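Local coordinates for protein sulfur oxygenase/reductase (Halothiobacillus neapolitanus, PDB 6QPA) that probably oxidises and disproportionates elemental sulfur as a sulfur oxygenase/reductase, using an iron centre and assembling into a hollow shell of 24 subunits, at residues A[154-168]-A[290-304]. Residues are numbered along the deposited sequence; the frame is centred on the assembly and turned at random.
Sequences LSSQRTVVIGDHWVM and LDKGPYYMFFSPMME
Strands 159-167 and 293-302 run antiparallel, their axes 158° apart, with V160, I162 and W166 in hydrogen-bonded pairs opposite F299, M297 and K292. W166 O accepts from both D291 N (2.7 Å) and K292 N, a classic beta bulge that shifts the register by one between W166 and V167; the chain then passes through G293 and a cis peptide bond into P294. On one face of the sheet, CG2 of V161 sits over the F298 ring, 3.6 Å from its centroid, while its CG1 meets the edge of Y296. The face of Y296 lies on CA of G163, where any side chain would strike the ring. H165 turns its edge toward that same ring, and a water joins H165 NE2 to Y296 OH. On the opposite face, I162 CD1 touches F299 CE1 at 3.6 Å. K292, extended from a CG anti to its backbone N (chi1 -174°), runs along the W166 indole, placing CD over the six-membered ring and NZ 4.3 Å from its centroid in a cation-pi contact. Just before strand 159-167, R158 grips the E304 carboxylate end-on, the two groups nearly coplanar, NH1 to OE1 and NH2 to OE2, both 2.8 Å. OE1 also accepts from S156 N, tying the type II turn of 154-157 to the end of the partner segment. NE of R158 makes a second salt bridge, to E258 of strand 251-259. Replacing R158 by an alanine is likely to leave the E304 carboxylate without its paired charge, held across the contact by S156 N, and E258 without its salt-bridge mate. Both strands belong to the curved antiparallel sheet of a ferredoxin-like, dimeric alpha-beta-barrel family fold: strand 251-259 flanks 159-167, strand 42-53 flanks 293-302, and helix 262-269 covers the face bearing V161, Y296 and F298.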
loop_
_atom_site.group_PDB
_atom_site.type_symbol
_atom_site.label_atom_id
_atom_site.label_comp_id
_atom_site.label_asym_id
_atom_site.label_seq_id
_atom_site.Cartn_x
_atom_site.Cartn_y
_atom_site.Cartn_z
ATOM N N LEU A 154 0.061 -50.936 -16.427
ATOM C CA LEU A 154 -0.442 -49.809 -17.207
ATOM C C LEU A 154 0.712 -49.103 -17.907
ATOM O O LEU A 154 1.680 -48.688 -17.257
ATOM C CB LEU A 154 -1.215 -48.831 -16.320
ATOM C CG LEU A 154 -2.523 -49.405 -15.761
ATOM C CD1 LEU A 154 -3.173 -48.405 -14.822
ATOM C CD2 LEU A 154 -3.486 -49.783 -16.862
ATOM N N SER A 155 0.600 -48.975 -19.230
ATOM C CA SER A 155 1.621 -48.331 -20.060
ATOM C C SER A 155 1.904 -46.920 -19.564
ATOM O O SER A 155 0.985 -46.107 -19.442
ATOM C CB SER A 155 1.153 -48.299 -21.516
ATOM O OG SER A 155 2.153 -47.753 -22.359
ATOM N N SER A 156 3.175 -46.649 -19.250
ATOM C CA SER A 156 3.626 -45.344 -18.765
ATOM C C SER A 156 2.822 -44.833 -17.568
ATOM O O SER A 156 2.697 -43.622 -17.390
ATOM C CB SER A 156 3.579 -44.301 -19.894
ATOM O OG SER A 156 4.492 -44.615 -20.924
ATOM N N GLN A 157 2.271 -45.730 -16.743
ATOM C CA GLN A 157 1.418 -45.343 -15.610
ATOM C C GLN A 157 1.581 -46.333 -14.453
ATOM O O GLN A 157 0.607 -46.885 -13.938
ATOM C CB GLN A 157 -0.060 -45.271 -16.004
ATOM C CG GLN A 157 -0.496 -44.072 -16.832
ATOM C CD GLN A 157 -1.966 -44.172 -17.311
ATOM O OE1 GLN A 157 -2.775 -44.938 -16.763
ATOM N NE2 GLN A 157 -2.306 -43.383 -18.334
ATOM N N ARG A 158 2.816 -46.582 -14.032
ATOM C CA ARG A 158 3.064 -47.440 -12.878
ATOM C C ARG A 158 4.465 -47.127 -12.377
ATOM O O ARG A 158 5.141 -46.235 -12.890
ATOM C CB ARG A 158 2.873 -48.926 -13.220
ATOM C CG ARG A 158 3.936 -49.519 -14.153
ATOM C CD ARG A 158 3.476 -50.782 -14.850
ATOM N NE ARG A 158 4.577 -51.351 -15.637
ATOM C CZ ARG A 158 4.966 -50.880 -16.823
ATOM N NH1 ARG A 158 4.319 -49.855 -17.391
ATOM N NH2 ARG A 158 5.997 -51.442 -17.448
ATOM N N THR A 159 4.894 -47.858 -11.359
ATOM C CA THR A 159 6.174 -47.617 -10.721
ATOM C C THR A 159 7.112 -48.775 -11.037
ATOM O O THR A 159 6.708 -49.945 -10.996
ATOM C CB THR A 159 5.996 -47.450 -9.209
ATOM O OG1 THR A 159 5.253 -46.260 -8.964
ATOM C CG2 THR A 159 7.374 -47.362 -8.490
ATOM N N VAL A 160 8.343 -48.452 -11.407
ATOM C CA VAL A 160 9.380 -49.459 -11.583
ATOM C C VAL A 160 10.431 -49.233 -10.513
ATOM O O VAL A 160 10.914 -48.108 -10.316
ATOM C CB VAL A 160 9.983 -49.445 -12.999
ATOM C CG1 VAL A 160 11.166 -50.434 -13.094
ATOM C CG2 VAL A 160 8.908 -49.818 -14.026
ATOM N N VAL A 161 10.765 -50.297 -9.808
ATOM C CA VAL A 161 11.770 -50.271 -8.763
ATOM C C VAL A 161 12.920 -51.171 -9.195
ATOM O O VAL A 161 12.685 -52.247 -9.755
ATOM C CB VAL A 161 11.121 -50.735 -7.446
ATOM C CG1 VAL A 161 12.111 -51.331 -6.561
ATOM C CG2 VAL A 161 10.403 -49.551 -6.781
ATOM N N ILE A 162 14.157 -50.727 -8.976
ATOM C CA ILE A 162 15.336 -51.529 -9.311
ATOM C C ILE A 162 16.184 -51.705 -8.056
ATOM O O ILE A 162 16.652 -50.714 -7.473
ATOM C CB ILE A 162 16.173 -50.898 -10.432
ATOM C CG1 ILE A 162 15.313 -50.689 -11.688
ATOM C CG2 ILE A 162 17.381 -51.808 -10.745
ATOM C CD1 ILE A 162 16.075 -50.026 -12.844
ATOM N N GLY A 163 16.372 -52.954 -7.642
ATOM C CA GLY A 163 17.195 -53.278 -6.494
ATOM C C GLY A 163 18.592 -53.699 -6.911
ATOM O O GLY A 163 18.765 -54.683 -7.628
ATOM N N ASP A 164 19.591 -52.935 -6.458
ATOM C CA ASP A 164 20.985 -53.171 -6.800
ATOM C C ASP A 164 21.608 -54.145 -5.792
ATOM O O ASP A 164 21.646 -53.870 -4.587
ATOM C CB ASP A 164 21.741 -51.841 -6.823
ATOM C CG ASP A 164 23.072 -51.942 -7.549
ATOM O OD1 ASP A 164 23.558 -53.070 -7.725
ATOM O OD2 ASP A 164 23.626 -50.908 -7.970
ATOM N N HIS A 165 22.110 -55.271 -6.283
ATOM C CA HIS A 165 22.729 -56.283 -5.439
ATOM C C HIS A 165 24.096 -56.635 -6.004
ATOM O O HIS A 165 24.217 -56.906 -7.204
ATOM C CB HIS A 165 21.887 -57.559 -5.374
ATOM C CG HIS A 165 20.481 -57.354 -4.910
ATOM N ND1 HIS A 165 19.516 -56.745 -5.685
ATOM C CD2 HIS A 165 19.868 -57.707 -3.752
ATOM C CE1 HIS A 165 18.374 -56.712 -5.019
ATOM N NE2 HIS A 165 18.557 -57.295 -3.845
ATOM N N TRP A 166 25.118 -56.637 -5.149
ATOM C CA TRP A 166 26.409 -57.228 -5.487
ATOM C C TRP A 166 26.535 -58.534 -4.718
ATOM O O TRP A 166 26.479 -58.533 -3.485
ATOM C CB TRP A 166 27.581 -56.312 -5.147
ATOM C CG TRP A 166 27.636 -55.002 -5.867
ATOM C CD1 TRP A 166 26.645 -54.409 -6.615
ATOM C CD2 TRP A 166 28.752 -54.101 -5.895
ATOM N NE1 TRP A 166 27.085 -53.201 -7.099
ATOM C CE2 TRP A 166 28.372 -52.988 -6.678
ATOM C CE3 TRP A 166 30.036 -54.132 -5.341
ATOM C CZ2 TRP A 166 29.230 -51.916 -6.918
ATOM C CZ3 TRP A 166 30.888 -53.069 -5.580
ATOM C CH2 TRP A 166 30.477 -51.969 -6.352
ATOM N N VAL A 167 26.742 -59.637 -5.446
ATOM C CA VAL A 167 26.667 -60.982 -4.894
ATOM C C VAL A 167 28.070 -61.506 -4.624
ATOM O O VAL A 167 28.989 -61.283 -5.428
ATOM C CB VAL A 167 25.879 -61.912 -5.845
ATOM C CG1 VAL A 167 25.997 -63.387 -5.411
ATOM C CG2 VAL A 167 24.403 -61.483 -5.870
ATOM N N MET A 168 28.242 -62.171 -3.467
ATOM C CA MET A 168 29.525 -62.772 -3.108
ATOM C C MET A 168 29.955 -63.789 -4.150
ATOM O O MET A 168 29.142 -64.559 -4.665
ATOM C CB MET A 168 29.457 -63.456 -1.744
ATOM C CG MET A 168 29.046 -62.492 -0.631
ATOM S SD MET A 168 28.522 -63.358 0.868
ATOM C CE MET A 168 30.088 -64.058 1.429
ATOM N N LEU A 290 25.134 -61.490 -0.246
ATOM C CA LEU A 290 25.450 -60.182 -0.789
ATOM C C LEU A 290 26.745 -59.629 -0.220
ATOM O O LEU A 290 26.999 -59.716 0.985
ATOM C CB LEU A 290 24.328 -59.192 -0.495
ATOM C CG LEU A 290 22.958 -59.545 -1.046
ATOM C CD1 LEU A 290 21.992 -58.380 -0.720
ATOM C CD2 LEU A 290 23.046 -59.795 -2.548
ATOM N N ASP A 291 27.553 -59.048 -1.103
ATOM C CA ASP A 291 28.594 -58.120 -0.678
ATOM C C ASP A 291 28.057 -56.713 -0.491
ATOM O O ASP A 291 28.576 -55.954 0.333
ATOM C CB ASP A 291 29.718 -58.082 -1.701
ATOM C CG ASP A 291 30.707 -59.197 -1.504
ATOM O OD1 ASP A 291 30.917 -59.583 -0.343
ATOM O OD2 ASP A 291 31.259 -59.696 -2.502
ATOM N N LYS A 292 27.060 -56.332 -1.271
ATOM C CA LYS A 292 26.565 -54.967 -1.235
ATOM C C LYS A 292 25.069 -54.955 -1.497
ATOM O O LYS A 292 24.577 -55.693 -2.356
ATOM C CB LYS A 292 27.294 -54.102 -2.277
ATOM C CG LYS A 292 26.945 -52.608 -2.213
ATOM C CD LYS A 292 27.820 -51.793 -3.177
ATOM C CE LYS A 292 27.621 -50.292 -2.953
ATOM N NZ LYS A 292 28.562 -49.533 -3.791
ATOM N N GLY A 293 24.359 -54.081 -0.799
ATOM C CA GLY A 293 22.944 -53.924 -1.031
ATOM C C GLY A 293 22.112 -54.669 -0.005
ATOM O O GLY A 293 22.621 -55.161 1.010
ATOM N N PRO A 294 20.796 -54.774 -0.260
ATOM C CA PRO A 294 20.150 -54.216 -1.456
ATOM C C PRO A 294 19.924 -52.707 -1.370
ATOM O O PRO A 294 19.818 -52.168 -0.279
ATOM C CB PRO A 294 18.806 -54.948 -1.508
ATOM C CG PRO A 294 18.530 -55.325 -0.093
ATOM C CD PRO A 294 19.848 -55.499 0.605
ATOM N N TYR A 295 19.892 -52.043 -2.525
ATOM C CA TYR A 295 19.551 -50.630 -2.628
ATOM C C TYR A 295 18.493 -50.488 -3.717
ATOM O O TYR A 295 18.705 -50.922 -4.854
ATOM C CB TYR A 295 20.788 -49.785 -2.957
ATOM C CG TYR A 295 20.539 -48.276 -2.936
ATOM C CD1 TYR A 295 20.453 -47.584 -1.735
ATOM C CD2 TYR A 295 20.417 -47.550 -4.122
ATOM C CE1 TYR A 295 20.245 -46.201 -1.709
ATOM C CE2 TYR A 295 20.217 -46.183 -4.109
ATOM C CZ TYR A 295 20.120 -45.512 -2.904
ATOM O OH TYR A 295 19.924 -44.152 -2.912
ATOM N N TYR A 296 17.350 -49.908 -3.371
ATOM C CA TYR A 296 16.212 -49.836 -4.276
ATOM C C TYR A 296 15.995 -48.395 -4.725
ATOM O O TYR A 296 15.722 -47.524 -3.893
ATOM C CB TYR A 296 14.965 -50.388 -3.589
ATOM C CG TYR A 296 14.928 -51.908 -3.622
ATOM C CD1 TYR A 296 14.433 -52.569 -4.728
ATOM C CD2 TYR A 296 15.416 -52.670 -2.576
ATOM C CE1 TYR A 296 14.385 -53.928 -4.804
ATOM C CE2 TYR A 296 15.383 -54.063 -2.642
ATOM C CZ TYR A 296 14.867 -54.680 -3.771
ATOM O OH TYR A 296 14.809 -56.054 -3.907
ATOM N N MET A 297 16.116 -48.150 -6.033
ATOM C CA MET A 297 15.756 -46.871 -6.636
ATOM C C MET A 297 14.361 -46.956 -7.256
ATOM O O MET A 297 14.009 -47.961 -7.877
ATOM C CB MET A 297 16.776 -46.459 -7.706
ATOM C CG MET A 297 18.192 -46.279 -7.170
ATOM S SD MET A 297 19.419 -46.195 -8.490
ATOM C CE MET A 297 18.944 -44.643 -9.271
ATOM N N PHE A 298 13.571 -45.895 -7.082
ATOM C CA PHE A 298 12.230 -45.799 -7.648
ATOM C C PHE A 298 12.277 -45.023 -8.964
ATOM O O PHE A 298 12.933 -43.987 -9.050
ATOM C CB PHE A 298 11.267 -45.085 -6.687
ATOM C CG PHE A 298 10.766 -45.940 -5.550
ATOM C CD1 PHE A 298 11.606 -46.862 -4.922
ATOM C CD2 PHE A 298 9.446 -45.807 -5.094
ATOM C CE1 PHE A 298 11.144 -47.637 -3.855
ATOM C CE2 PHE A 298 8.972 -46.579 -4.037
ATOM C CZ PHE A 298 9.829 -47.493 -3.406
ATOM N N PHE A 299 11.556 -45.521 -9.972
ATOM C CA PHE A 299 11.483 -44.906 -11.291
ATOM C C PHE A 299 10.050 -44.819 -11.805
ATOM O O PHE A 299 9.197 -45.661 -11.502
ATOM C CB PHE A 299 12.240 -45.699 -12.342
ATOM C CG PHE A 299 13.707 -45.796 -12.116
ATOM C CD1 PHE A 299 14.226 -46.790 -11.300
ATOM C CD2 PHE A 299 14.577 -44.932 -12.760
ATOM C CE1 PHE A 299 15.584 -46.921 -11.117
ATOM C CE2 PHE A 299 15.948 -45.051 -12.586
ATOM C CZ PHE A 299 16.452 -46.052 -11.752
ATOM N N SER A 300 9.826 -43.838 -12.678
ATOM C CA SER A 300 8.629 -43.794 -13.480
ATOM C C SER A 300 8.983 -44.128 -14.918
ATOM O O SER A 300 9.948 -43.572 -15.451
ATOM C CB SER A 300 7.983 -42.415 -13.415
ATOM O OG SER A 300 6.900 -42.404 -14.312
ATOM N N PRO A 301 8.290 -45.060 -15.557
ATOM C CA PRO A 301 8.545 -45.301 -16.983
ATOM C C PRO A 301 7.950 -44.174 -17.823
ATOM O O PRO A 301 6.730 -44.013 -17.887
ATOM C CB PRO A 301 7.851 -46.647 -17.243
ATOM C CG PRO A 301 6.758 -46.705 -16.226
ATOM C CD PRO A 301 7.280 -45.978 -15.005
ATOM N N MET A 302 8.807 -43.352 -18.427
ATOM C CA MET A 302 8.321 -42.217 -19.197
ATOM C C MET A 302 7.749 -42.669 -20.532
ATOM O O MET A 302 6.655 -42.254 -20.926
ATOM C CB MET A 302 9.450 -41.213 -19.428
ATOM C CG MET A 302 9.898 -40.418 -18.230
ATOM S SD MET A 302 8.559 -40.115 -17.021
ATOM C CE MET A 302 7.802 -38.624 -17.686
ATOM N N MET A 303 8.502 -43.483 -21.264
ATOM C CA MET A 303 8.119 -43.962 -22.583
ATOM C C MET A 303 8.455 -45.434 -22.600
ATOM O O MET A 303 9.428 -45.847 -21.970
ATOM C CB MET A 303 8.872 -43.250 -23.724
ATOM C CG MET A 303 8.739 -41.735 -23.726
ATOM S SD MET A 303 9.378 -40.976 -25.237
ATOM C CE MET A 303 10.341 -39.614 -24.559
ATOM N N GLU A 304 7.628 -46.227 -23.264
ATOM C CA GLU A 304 7.887 -47.654 -23.357
ATOM C C GLU A 304 7.492 -48.130 -24.735
ATOM O O GLU A 304 6.473 -47.692 -25.280
ATOM C CB GLU A 304 7.091 -48.457 -22.335
ATOM C CG GLU A 304 7.178 -47.955 -20.925
ATOM C CD GLU A 304 6.378 -48.836 -19.991
ATOM O OE1 GLU A 304 5.225 -48.459 -19.684
ATOM O OE2 GLU A 304 6.897 -49.908 -19.598
HETATM O O HOH W 1 3.535 -48.209 -24.925
HETATM O O HOH W 2 4.279 -43.603 -14.504
HETATM O O HOH W 3 7.205 -43.654 -9.812
HETATM O O HOH W 4 16.367 -57.518 -2.280
#